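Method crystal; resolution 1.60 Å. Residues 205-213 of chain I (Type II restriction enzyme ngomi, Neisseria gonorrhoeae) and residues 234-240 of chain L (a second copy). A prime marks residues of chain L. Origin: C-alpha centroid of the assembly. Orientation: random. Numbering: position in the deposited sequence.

Chain I 205-213: LVRNRKGRL
Chain L 234-240: GTGEIDC

This is a polar contact between two copies of the enzyme, in which Arg209, in the loop that follows a helix, donates hydrogen bonds to backbone carbonyls and an aspartate of an irregular loop.

Chain I is helical through Val206 and Arg207 (phi/psi near -65/-40), and from Arg209 (-75/150) to Leu213 it is extended loop. The two backbones come closest at Arg207 and Gly236′, with CA atoms 4.0 Å apart, and again at Gly211 and Asp239′, 4.4 Å apart, so the chains run in the same sense from the one approach to the other.

Arg209 (chi1 p, chi2 and chi3 t, chi4 -80°) starts sideways, but its end comes nearer. Its guanidinium edge suits a cluster of acceptors: NE and NH2 each lie 2.9 Å from Asp239′ OD1, making a salt bridge with one carboxylate oxygen, while NH1 donates to Gly236′ O at 2.8 Å. A weak bond joins NH2 to Glu237′ O at 3.1 Å. NH1 also donates to Val206 O (2.9 Å), tying the side chain back to the helix that precedes it. Asp239′ (chi1 m, chi2 -6°) contributes its backbone too, through a weak bond from Gly211 N to Asp239′ O, 3.1 Å.

Thr235′ (phi/psi -136/162, chi1 p) points toward chain I, and its OG1 donates a hydrogen bond to Arg207 O at 2.8 Å. Gly236′ adopts 120/-32, where a CB would be jammed against the carbonyl O of the preceding residue and would also lie 3.5 Å from Arg207 O; its CA makes a nearly straight CA-H...O contact with Val206 O, 3.5 Å. Gly211, at 118/-172, is glycine for the same backbone reason.

Water 3 bridges the two chains, donating to Arg209 O (2.7 Å) and Ile238′ O (2.8 Å) and accepting from Gly236′ N (2.7 Å). Water 1 donates to Arg207 O (2.7 Å) and Thr235′ O (3.0 Å), bridging two acceptors that cannot bond each other.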

# COMPACT_ATOMS: atom_id res chain seq x y z
N LEU I 205 -9.94 4.61 0.02
CA LEU I 205 -11.08 3.69 0.07
C LEU I 205 -10.57 2.26 0.34
O LEU I 205 -11.20 1.47 1.06
CB LEU I 205 -11.84 3.73 -1.27
CG LEU I 205 -12.63 5.03 -1.52
CD1 LEU I 205 -13.24 4.97 -2.92
CD2 LEU I 205 -13.70 5.16 -0.43
N VAL I 206 -9.42 1.93 -0.25
CA VAL I 206 -8.85 0.61 -0.03
C VAL I 206 -8.39 0.41 1.42
O VAL I 206 -8.77 -0.57 2.09
CB VAL I 206 -7.59 0.37 -0.93
CG1 VAL I 206 -6.84 -0.90 -0.48
CG2 VAL I 206 -8.01 0.26 -2.38
N ARG I 207 -7.58 1.35 1.88
CA ARG I 207 -6.98 1.27 3.21
C ARG I 207 -7.89 1.33 4.41
O ARG I 207 -7.58 0.75 5.45
CB ARG I 207 -5.92 2.37 3.37
CG ARG I 207 -4.71 2.15 2.47
CD ARG I 207 -3.72 3.30 2.52
NE ARG I 207 -2.54 2.97 1.72
CZ ARG I 207 -1.58 3.83 1.39
NH1 ARG I 207 -1.65 5.10 1.79
NH2 ARG I 207 -0.56 3.43 0.64
N ASN I 208 -9.03 1.99 4.26
CA ASN I 208 -9.93 2.19 5.41
C ASN I 208 -11.21 1.37 5.44
O ASN I 208 -12.05 1.55 6.34
CB ASN I 208 -10.27 3.69 5.50
CG ASN I 208 -9.06 4.51 5.86
OD1 ASN I 208 -8.58 4.44 6.99
ND2 ASN I 208 -8.52 5.25 4.90
N ARG I 209 -11.39 0.48 4.49
CA ARG I 209 -12.64 -0.27 4.43
C ARG I 209 -12.85 -1.37 5.45
O ARG I 209 -11.90 -2.01 5.91
CB ARG I 209 -12.80 -0.96 3.06
CG ARG I 209 -11.91 -2.21 2.93
CD ARG I 209 -11.96 -2.81 1.51
NE ARG I 209 -11.34 -4.14 1.47
CZ ARG I 209 -10.02 -4.38 1.40
NH1 ARG I 209 -9.13 -3.39 1.34
NH2 ARG I 209 -9.58 -5.65 1.39
N LYS I 210 -14.12 -1.58 5.78
CA LYS I 210 -14.53 -2.71 6.63
C LYS I 210 -15.61 -3.31 5.75
O LYS I 210 -16.72 -2.78 5.65
CB LYS I 210 -15.08 -2.23 7.97
CG LYS I 210 -14.00 -1.61 8.83
CD LYS I 210 -14.54 -1.33 10.23
CE LYS I 210 -13.47 -0.72 11.09
NZ LYS I 210 -14.01 -0.47 12.49
N GLY I 211 -15.29 -4.41 5.08
CA GLY I 211 -16.22 -5.04 4.17
C GLY I 211 -15.65 -5.03 2.75
O GLY I 211 -14.48 -4.68 2.60
N ARG I 212 -16.44 -5.42 1.74
CA ARG I 212 -15.94 -5.46 0.36
C ARG I 212 -15.70 -4.06 -0.20
O ARG I 212 -16.48 -3.15 0.00
CB ARG I 212 -16.90 -6.21 -0.58
CG ARG I 212 -16.23 -6.52 -1.98
CD ARG I 212 -17.16 -7.22 -2.99
NE ARG I 212 -16.46 -7.43 -4.26
CZ ARG I 212 -16.98 -7.99 -5.36
NH1 ARG I 212 -18.24 -8.43 -5.38
NH2 ARG I 212 -16.23 -8.13 -6.46
N LEU I 213 -14.59 -3.90 -0.90
CA LEU I 213 -14.26 -2.63 -1.51
C LEU I 213 -15.29 -2.27 -2.56
O LEU I 213 -15.73 -3.14 -3.31
CB LEU I 213 -12.91 -2.76 -2.23
CG LEU I 213 -12.30 -1.45 -2.76
CD1 LEU I 213 -11.87 -0.58 -1.60
CD2 LEU I 213 -11.06 -1.80 -3.60
N GLY L 234 -7.13 -4.09 12.23
CA GLY L 234 -6.51 -3.36 11.16
C GLY L 234 -7.42 -3.47 9.96
O GLY L 234 -8.33 -4.31 9.94
N THR L 235 -7.20 -2.59 8.99
CA THR L 235 -7.99 -2.60 7.77
C THR L 235 -7.06 -2.42 6.58
O THR L 235 -5.89 -2.01 6.72
CB THR L 235 -9.05 -1.43 7.73
OG1 THR L 235 -8.38 -0.17 7.94
CG2 THR L 235 -10.13 -1.61 8.83
N GLY L 236 -7.57 -2.77 5.41
CA GLY L 236 -6.81 -2.57 4.19
C GLY L 236 -6.49 -3.80 3.38
O GLY L 236 -6.42 -3.75 2.14
N GLU L 237 -6.31 -4.93 4.08
CA GLU L 237 -6.00 -6.19 3.45
C GLU L 237 -7.18 -7.16 3.49
O GLU L 237 -7.56 -7.76 2.47
CB GLU L 237 -4.86 -6.90 4.19
CG GLU L 237 -3.53 -6.18 4.28
CD GLU L 237 -3.38 -5.31 5.52
OE1 GLU L 237 -3.92 -5.63 6.62
OE2 GLU L 237 -2.67 -4.30 5.38
N ILE L 238 -7.76 -7.30 4.67
CA ILE L 238 -8.85 -8.24 4.92
C ILE L 238 -10.18 -7.54 5.11
O ILE L 238 -10.28 -6.61 5.90
CB ILE L 238 -8.50 -9.04 6.19
CG1 ILE L 238 -7.16 -9.74 5.94
CG2 ILE L 238 -9.60 -10.06 6.54
CD1 ILE L 238 -6.68 -10.40 7.13
N ASP L 239 -11.20 -7.97 4.38
CA ASP L 239 -12.52 -7.31 4.51
C ASP L 239 -13.10 -7.53 5.92
O ASP L 239 -13.63 -6.60 6.53
CB ASP L 239 -13.53 -7.86 3.50
CG ASP L 239 -13.12 -7.60 2.04
OD1 ASP L 239 -12.11 -6.90 1.80
OD2 ASP L 239 -13.85 -8.09 1.16
N CYS L 240 -13.04 -8.78 6.37
CA CYS L 240 -13.59 -9.19 7.66
C CYS L 240 -13.17 -10.63 7.94
O CYS L 240 -12.83 -11.38 7.02
CB CYS L 240 -15.13 -9.11 7.57
SG CYS L 240 -15.99 -9.17 9.18
O HOH W 1 -5.66 0.88 7.37
O HOH W 2 -9.77 2.50 8.93
O HOH W 3 -10.06 -3.88 5.12
O HOH W 4 -12.90 -6.34 -1.13